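Local coordinates for superoxide dismutase [Mn/Fe] (Aeropyrum pernix, PDB 3AK3) that catalyses the dismutation of superoxide to molecular oxygen and hydrogen peroxide at a redox-active metal, here iron, at the interface of chains A and B and the interface of chains A and C. Residues are numbered along the deposited sequence; one frame, centred on the assembly and turned at random. Chains: chain A/B/C, Superoxide dismutase [Mn/Fe].

Contact 1: the interface of chains A and B. Residues chain A 26, 30, 35, 169, 172-173; chain B 172-173, 176.
A:His35 and B:Tyr172 join tip to tip in the two-fold dimer interface typical of iron/manganese superoxide dismutases, which pairs two subunits close to their active sites. A:His35 NE2 and the phenol OH of B:Tyr172 form a short hydrogen bond of 2.7 Å, moderately bent at 154° at H. Each group lies at the edge of the other's ring, in plane. Water 1 links the same OH (3.0 Å) to the backbone O of A:His169, a metal ligand in this family. The CB of A:His169 packs on B:Tyr172 CE1 at 3.6 Å. Its CG, placed between the backbone N and the carbonyl carbon (chi1 64°), lies over the centre of the A:His35 ring. The phenol ring is also held by its own chain, with the C of B:Lys176 3.6 Å above its centre. A:Leu173 CG meets the ring edge at CD2, 3.8 Å away. A phenylalanine in place of B:Tyr172 would probably leave A:His35 NE2 and water 1 without their partner across the interface. Away from the phenol tip, the B:Lys176 chain bends at chi2 and chi4 and crosses A:Glu26 at about a right angle. Its NZ makes a salt bridge to the syn lone pair of A:Glu26 OE1 at 2.7 Å.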
loop_
_atom_site.group_PDB
_atom_site.type_symbol
_atom_site.label_atom_id
_atom_site.label_comp_id
_atom_site.label_asym_id
_atom_site.label_seq_id
_atom_site.Cartn_x
_atom_site.Cartn_y
_atom_site.Cartn_z
ATOM N N GLU A 26 -23.352 -20.514 -5.132
ATOM C CA GLU A 26 -23.164 -19.405 -6.066
ATOM C C GLU A 26 -21.852 -18.675 -5.805
ATOM O O GLU A 26 -21.168 -18.273 -6.739
ATOM C CB GLU A 26 -24.327 -18.410 -6.038
ATOM C CG GLU A 26 -24.281 -17.434 -7.210
ATOM C CD GLU A 26 -25.280 -16.310 -7.107
ATOM O OE1 GLU A 26 -25.281 -15.455 -8.018
ATOM O OE2 GLU A 26 -26.058 -16.284 -6.127
ATOM N N LEU A 30 -18.795 -18.569 -8.650
ATOM C CA LEU A 30 -18.244 -17.286 -9.109
ATOM C C LEU A 30 -16.793 -17.126 -8.680
ATOM O O LEU A 30 -15.960 -16.653 -9.446
ATOM C CB LEU A 30 -19.051 -16.106 -8.560
ATOM C CG LEU A 30 -20.469 -15.911 -9.117
ATOM C CD1 LEU A 30 -21.270 -14.958 -8.246
ATOM C CD2 LEU A 30 -20.431 -15.418 -10.562
ATOM N N HIS A 35 -13.314 -15.219 -10.447
ATOM C CA HIS A 35 -12.237 -14.548 -9.725
ATOM C C HIS A 35 -10.897 -15.266 -9.834
ATOM O O HIS A 35 -9.915 -14.690 -10.307
ATOM C CB HIS A 35 -12.618 -14.329 -8.261
ATOM C CG HIS A 35 -13.772 -13.397 -8.086
ATOM N ND1 HIS A 35 -13.628 -12.028 -8.090
ATOM C CD2 HIS A 35 -15.094 -13.640 -7.928
ATOM C CE1 HIS A 35 -14.813 -11.465 -7.932
ATOM N NE2 HIS A 35 -15.719 -12.422 -7.826
ATOM N N HIS A 169 -16.154 -10.594 -2.086
ATOM C CA HIS A 169 -16.699 -11.617 -2.976
ATOM C C HIS A 169 -16.754 -13.006 -2.351
ATOM O O HIS A 169 -17.487 -13.875 -2.842
ATOM C CB HIS A 169 -15.950 -11.668 -4.314
ATOM C CG HIS A 169 -14.509 -12.074 -4.202
ATOM N ND1 HIS A 169 -13.476 -11.244 -4.584
ATOM C CD2 HIS A 169 -13.930 -13.223 -3.773
ATOM C CE1 HIS A 169 -12.322 -11.862 -4.387
ATOM N NE2 HIS A 169 -12.568 -13.064 -3.897
ATOM N N TYR A 172 -20.132 -11.931 0.479
ATOM C CA TYR A 172 -21.187 -10.907 0.411
ATOM C C TYR A 172 -22.560 -11.399 -0.048
ATOM O O TYR A 172 -23.583 -10.954 0.484
ATOM C CB TYR A 172 -20.755 -9.693 -0.413
ATOM C CG TYR A 172 -21.283 -8.392 0.154
ATOM C CD1 TYR A 172 -20.534 -7.664 1.080
ATOM C CD2 TYR A 172 -22.539 -7.895 -0.219
ATOM C CE1 TYR A 172 -21.008 -6.464 1.618
ATOM C CE2 TYR A 172 -23.025 -6.691 0.318
ATOM C CZ TYR A 172 -22.252 -5.985 1.235
ATOM O OH TYR A 172 -22.706 -4.792 1.768
ATOM N N LEU A 173 -22.598 -12.308 -1.017
ATOM C CA LEU A 173 -23.884 -12.831 -1.489
ATOM C C LEU A 173 -24.676 -13.557 -0.405
ATOM O O LEU A 173 -25.905 -13.555 -0.428
ATOM C CB LEU A 173 -23.704 -13.748 -2.693
ATOM C CG LEU A 173 -23.372 -13.098 -4.032
ATOM C CD1 LEU A 173 -23.108 -14.190 -5.059
ATOM C CD2 LEU A 173 -24.480 -12.162 -4.511
ATOM N N TYR B 172 -21.925 -6.044 -5.883
ATOM C CA TYR B 172 -21.897 -7.509 -5.984
ATOM C C TYR B 172 -23.281 -8.162 -5.930
ATOM O O TYR B 172 -23.571 -9.101 -6.682
ATOM C CB TYR B 172 -20.949 -8.142 -4.953
ATOM C CG TYR B 172 -20.232 -9.364 -5.502
ATOM C CD1 TYR B 172 -19.017 -9.236 -6.186
ATOM C CD2 TYR B 172 -20.775 -10.643 -5.361
ATOM C CE1 TYR B 172 -18.367 -10.354 -6.706
ATOM C CE2 TYR B 172 -20.131 -11.765 -5.878
ATOM C CZ TYR B 172 -18.927 -11.611 -6.555
ATOM O OH TYR B 172 -18.281 -12.720 -7.071
ATOM N N LEU B 173 -24.141 -7.648 -5.058
ATOM C CA LEU B 173 -25.475 -8.231 -4.903
ATOM C C LEU B 173 -26.265 -8.252 -6.203
ATOM O O LEU B 173 -27.013 -9.198 -6.461
ATOM C CB LEU B 173 -26.262 -7.506 -3.812
ATOM C CG LEU B 173 -25.880 -7.884 -2.378
ATOM C CD1 LEU B 173 -26.716 -7.093 -1.384
ATOM C CD2 LEU B 173 -26.031 -9.379 -2.133
ATOM N N LYS B 176 -23.051 -9.156 -9.451
ATOM C CA LYS B 176 -22.120 -10.236 -9.129
ATOM C C LYS B 176 -20.692 -9.763 -9.429
ATOM O O LYS B 176 -20.332 -8.636 -9.090
ATOM C CB LYS B 176 -22.496 -11.525 -9.878
ATOM C CG LYS B 176 -23.989 -11.916 -9.763
ATOM C CD LYS B 176 -24.433 -12.066 -8.311
ATOM C CE LYS B 176 -25.956 -12.000 -8.162
ATOM N NZ LYS B 176 -26.625 -13.190 -8.756
HETATM O O HOH W 1 -18.806 -14.752 -4.895
#

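Contact 2: the interface of chains A and C. Residues chain A 107-109, 113, 117; chain C 1, 50, 54-55.
C:Leu54 pushes its two methyls against chain A, between A:Phe108 and A:Leu117. This is the tightly packed part of a two-fold interface that probably helps build the tetramer. C:Leu54 CD2 touches A:Leu117 CD2 at 3.8 Å, and the two side chains cross at about a right angle. The other methyl, CD1, meets A:Phe108 CD1 at 3.9 Å. A:Leu117 holds CG anti to its backbone N (chi1 -176°), which brings CD2 to C:Ile50 CG2 as well, at 3.9 Å. The other side is less interdigitated and more polar. A:Lys113 runs out as an extended chain, and its NZ gives a hydrogen bond of 2.9 Å to C:Leu54 O. The donor is tilted 27° from the carbonyl plane, with a C=O...donor angle of 142°. The lysine charge would probably suit the partly negative C-terminal end of helix 25-54. C:Lys55 hides a mere 7 Å² of surface. C:Met1 is also extended and lies along A:Gly109, with its CB 3.7 Å from the glycine CA, where there is no side chain to intervene. In the fold, C:Leu54 closes helix 25-54 of chain C. It faces the turn of chain A where helix 98-108 gives way, through A:Gly109, to helix 111-123.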
loop_
_atom_site.group_PDB
_atom_site.type_symbol
_atom_site.label_atom_id
_atom_site.label_comp_id
_atom_site.label_asym_id
_atom_site.label_seq_id
_atom_site.Cartn_x
_atom_site.Cartn_y
_atom_site.Cartn_z
ATOM N N GLN A 107 2.310 -22.342 21.314
ATOM C CA GLN A 107 2.508 -20.976 20.849
ATOM C C GLN A 107 1.361 -20.053 21.183
ATOM O O GLN A 107 1.574 -18.897 21.555
ATOM C CB GLN A 107 2.733 -20.975 19.347
ATOM C CG GLN A 107 3.982 -21.708 18.956
ATOM C CD GLN A 107 4.316 -21.475 17.520
ATOM O OE1 GLN A 107 4.332 -22.407 16.719
ATOM N NE2 GLN A 107 4.566 -20.214 17.172
ATOM N N PHE A 108 0.148 -20.569 21.037
ATOM C CA PHE A 108 -1.042 -19.753 21.203
ATOM C C PHE A 108 -1.781 -20.079 22.502
ATOM O O PHE A 108 -2.778 -19.443 22.828
ATOM C CB PHE A 108 -1.941 -19.887 19.969
ATOM C CG PHE A 108 -1.237 -19.574 18.675
ATOM C CD1 PHE A 108 -0.861 -18.269 18.372
ATOM C CD2 PHE A 108 -0.942 -20.584 17.766
ATOM C CE1 PHE A 108 -0.195 -17.973 17.178
ATOM C CE2 PHE A 108 -0.287 -20.294 16.566
ATOM C CZ PHE A 108 0.085 -18.990 16.275
ATOM N N GLY A 109 -1.257 -21.052 23.248
ATOM C CA GLY A 109 -1.874 -21.495 24.493
ATOM C C GLY A 109 -3.119 -22.331 24.263
ATOM O O GLY A 109 -4.041 -22.322 25.080
ATOM N N LYS A 113 -7.644 -20.238 22.039
ATOM C CA LYS A 113 -6.908 -18.982 21.985
ATOM C C LYS A 113 -6.426 -18.712 20.558
ATOM O O LYS A 113 -6.545 -17.583 20.069
ATOM C CB LYS A 113 -5.737 -18.980 22.967
ATOM C CG LYS A 113 -6.133 -18.806 24.435
ATOM C CD LYS A 113 -4.911 -18.775 25.333
ATOM C CE LYS A 113 -5.290 -18.496 26.781
ATOM N NZ LYS A 113 -4.107 -18.031 27.570
ATOM N N LEU A 117 -7.691 -15.574 17.989
ATOM C CA LEU A 117 -6.710 -14.656 17.394
ATOM C C LEU A 117 -6.781 -14.652 15.874
ATOM O O LEU A 117 -6.804 -13.593 15.257
ATOM C CB LEU A 117 -5.294 -15.013 17.836
ATOM C CG LEU A 117 -4.162 -14.082 17.379
ATOM C CD1 LEU A 117 -4.457 -12.632 17.733
ATOM C CD2 LEU A 117 -2.850 -14.519 17.993
ATOM N N MET C 1 1.465 -23.599 26.630
ATOM C CA MET C 1 2.061 -22.350 26.070
ATOM C C MET C 1 3.517 -22.176 26.506
ATOM O O MET C 1 3.866 -22.388 27.675
ATOM C CB MET C 1 1.222 -21.126 26.475
ATOM C CG MET C 1 1.523 -19.833 25.707
ATOM S SD MET C 1 0.144 -18.650 25.748
ATOM C CE MET C 1 0.944 -17.142 25.198
ATOM N N ILE C 50 1.718 -9.693 21.153
ATOM C CA ILE C 50 0.785 -10.768 20.815
ATOM C C ILE C 50 0.702 -11.748 21.975
ATOM O O ILE C 50 -0.387 -12.192 22.343
ATOM C CB ILE C 50 1.202 -11.502 19.507
ATOM C CG1 ILE C 50 1.149 -10.535 18.312
ATOM C CG2 ILE C 50 0.335 -12.749 19.266
ATOM C CD1 ILE C 50 -0.234 -10.225 17.791
ATOM N N LEU C 54 -2.504 -12.861 24.152
ATOM C CA LEU C 54 -2.892 -14.266 24.285
ATOM C C LEU C 54 -2.996 -14.726 25.735
ATOM O O LEU C 54 -3.827 -15.577 26.060
ATOM C CB LEU C 54 -1.903 -15.162 23.539
ATOM C CG LEU C 54 -2.007 -15.142 22.010
ATOM C CD1 LEU C 54 -0.788 -15.784 21.374
ATOM C CD2 LEU C 54 -3.287 -15.836 21.551
ATOM N N LYS C 55 -2.141 -14.172 26.592
ATOM C CA LYS C 55 -2.185 -14.448 28.029
ATOM C C LYS C 55 -3.322 -13.685 28.718
ATOM O O LYS C 55 -3.538 -13.835 29.922
ATOM C CB LYS C 55 -0.846 -14.092 28.683
ATOM C CG LYS C 55 0.302 -15.043 28.364
ATOM C CD LYS C 55 1.622 -14.467 28.861
ATOM C CE LYS C 55 2.722 -15.528 28.896
ATOM N NZ LYS C 55 4.063 -14.896 29.134
#

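Contact 3: the interface of chains A and C. Residues chain A 117, 121, 144-146; chain C 50, 62, 66.
C:Met66 reaches across from helix 62-82 to A:Ala121 and A:Ile144, between a helix and a strand of chain A. From CB the chain is extended (chi2 173°, chi3 -177°), and this carries the thioether deep into the contact. CG passes A:Ile144 O at 3.8 Å. SD touches A:Ala121 CB at 3.8 Å and also meets the backbone CA of A:Leu145 at 3.8 Å. The sulfur thus sits in the corner between helix 111-123 and strand 141-148. The terminal methyl CE presses on A:Ile144 CG2 at 3.4 Å, a snug fit for two methyls. CE also comes to A:Leu117 CD1, 4.0 Å away. That branch of the leucine meets C:Val62 CG2 too, while its other methyl faces C:Ile50. The second methyl of C:Val62, CG1, rests on the CA of A:Ala121 at 3.9 Å. No polar group bonds across here. Within chain A, A:Gln146 NE2 gives a hydrogen bond of 2.7 Å to A:Ala121 O, in the carbonyl plane and on a lone pair. This ties strand to helix and probably steadies the two walls around the methionine. The site gives the A–C pairing an apolar plug, which is likely to help hold the subunits of the deposited tetramer together.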
loop_
_atom_site.group_PDB
_atom_site.type_symbol
_atom_site.label_atom_id
_atom_site.label_comp_id
_atom_site.label_asym_id
_atom_site.label_seq_id
_atom_site.Cartn_x
_atom_site.Cartn_y
_atom_site.Cartn_z
ATOM N N LEU A 117 -7.691 -15.574 17.989
ATOM C CA LEU A 117 -6.710 -14.656 17.394
ATOM C C LEU A 117 -6.781 -14.652 15.874
ATOM O O LEU A 117 -6.804 -13.593 15.257
ATOM C CB LEU A 117 -5.294 -15.013 17.836
ATOM C CG LEU A 117 -4.162 -14.082 17.379
ATOM C CD1 LEU A 117 -4.457 -12.632 17.733
ATOM C CD2 LEU A 117 -2.850 -14.519 17.993
ATOM N N ALA A 121 -7.798 -11.577 13.543
ATOM C CA ALA A 121 -7.005 -11.162 12.386
ATOM C C ALA A 121 -7.848 -11.124 11.107
ATOM O O ALA A 121 -7.789 -10.146 10.358
ATOM C CB ALA A 121 -5.800 -12.059 12.218
ATOM N N ILE A 144 0.800 -15.770 12.910
ATOM C CA ILE A 144 -0.428 -15.272 12.312
ATOM C C ILE A 144 -0.201 -13.853 11.786
ATOM O O ILE A 144 0.480 -13.020 12.427
ATOM C CB ILE A 144 -1.628 -15.354 13.301
ATOM C CG1 ILE A 144 -1.927 -16.820 13.631
ATOM C CG2 ILE A 144 -2.865 -14.663 12.728
ATOM C CD1 ILE A 144 -2.888 -17.024 14.803
ATOM N N LEU A 145 -0.747 -13.599 10.595
ATOM C CA LEU A 145 -0.702 -12.271 9.995
ATOM C C LEU A 145 -1.903 -12.011 9.092
ATOM O O LEU A 145 -2.657 -12.920 8.772
ATOM C CB LEU A 145 0.628 -12.038 9.243
ATOM C CG LEU A 145 0.916 -12.677 7.877
ATOM C CD1 LEU A 145 2.043 -11.909 7.204
ATOM C CD2 LEU A 145 1.312 -14.135 8.023
ATOM N N GLN A 146 -2.055 -10.756 8.686
ATOM C CA GLN A 146 -3.007 -10.366 7.666
ATOM C C GLN A 146 -2.280 -10.065 6.372
ATOM O O GLN A 146 -1.118 -9.617 6.370
ATOM C CB GLN A 146 -3.725 -9.083 8.061
ATOM C CG GLN A 146 -4.528 -9.157 9.349
ATOM C CD GLN A 146 -5.151 -7.815 9.696
ATOM O OE1 GLN A 146 -4.594 -6.769 9.387
ATOM N NE2 GLN A 146 -6.312 -7.840 10.361
ATOM N N ILE C 50 1.718 -9.693 21.153
ATOM C CA ILE C 50 0.785 -10.768 20.815
ATOM C C ILE C 50 0.702 -11.748 21.975
ATOM O O ILE C 50 -0.387 -12.192 22.343
ATOM C CB ILE C 50 1.202 -11.502 19.507
ATOM C CG1 ILE C 50 1.149 -10.535 18.312
ATOM C CG2 ILE C 50 0.335 -12.749 19.266
ATOM C CD1 ILE C 50 -0.234 -10.225 17.791
ATOM N N VAL C 62 -5.059 -5.974 16.915
ATOM C CA VAL C 62 -4.464 -7.110 16.215
ATOM C C VAL C 62 -3.946 -6.681 14.843
ATOM O O VAL C 62 -2.836 -7.041 14.454
ATOM C CB VAL C 62 -5.467 -8.282 16.113
ATOM C CG1 VAL C 62 -4.951 -9.368 15.198
ATOM C CG2 VAL C 62 -5.766 -8.851 17.508
ATOM N N MET C 66 0.015 -6.792 14.002
ATOM C CA MET C 66 0.398 -7.634 12.865
ATOM C C MET C 66 1.034 -6.836 11.714
ATOM O O MET C 66 1.948 -7.333 11.052
ATOM C CB MET C 66 -0.751 -8.538 12.413
ATOM C CG MET C 66 -0.963 -9.657 13.403
ATOM S SD MET C 66 -2.413 -10.629 13.021
ATOM C CE MET C 66 -2.400 -11.769 14.409
#

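Contacts 2 and 3 are neighbouring parts of the A–C interface. The centres of their C-alpha atoms lie about 11 Å apart, and they share A:Leu117 and C:Ile50. Contact 1 belongs to the A–B interface, about 34 Å from contact 2 and 26 Å from contact 3. Helix 25-54 serves both interfaces: its early part supplies A:Glu26, A:Leu30 and A:His35 to contact 1, and its late part in chain C supplies residues to contacts 2 and 3. Each subunit can therefore use distinct surfaces to bind two different partners, consistent with the deposited assembly of four copies.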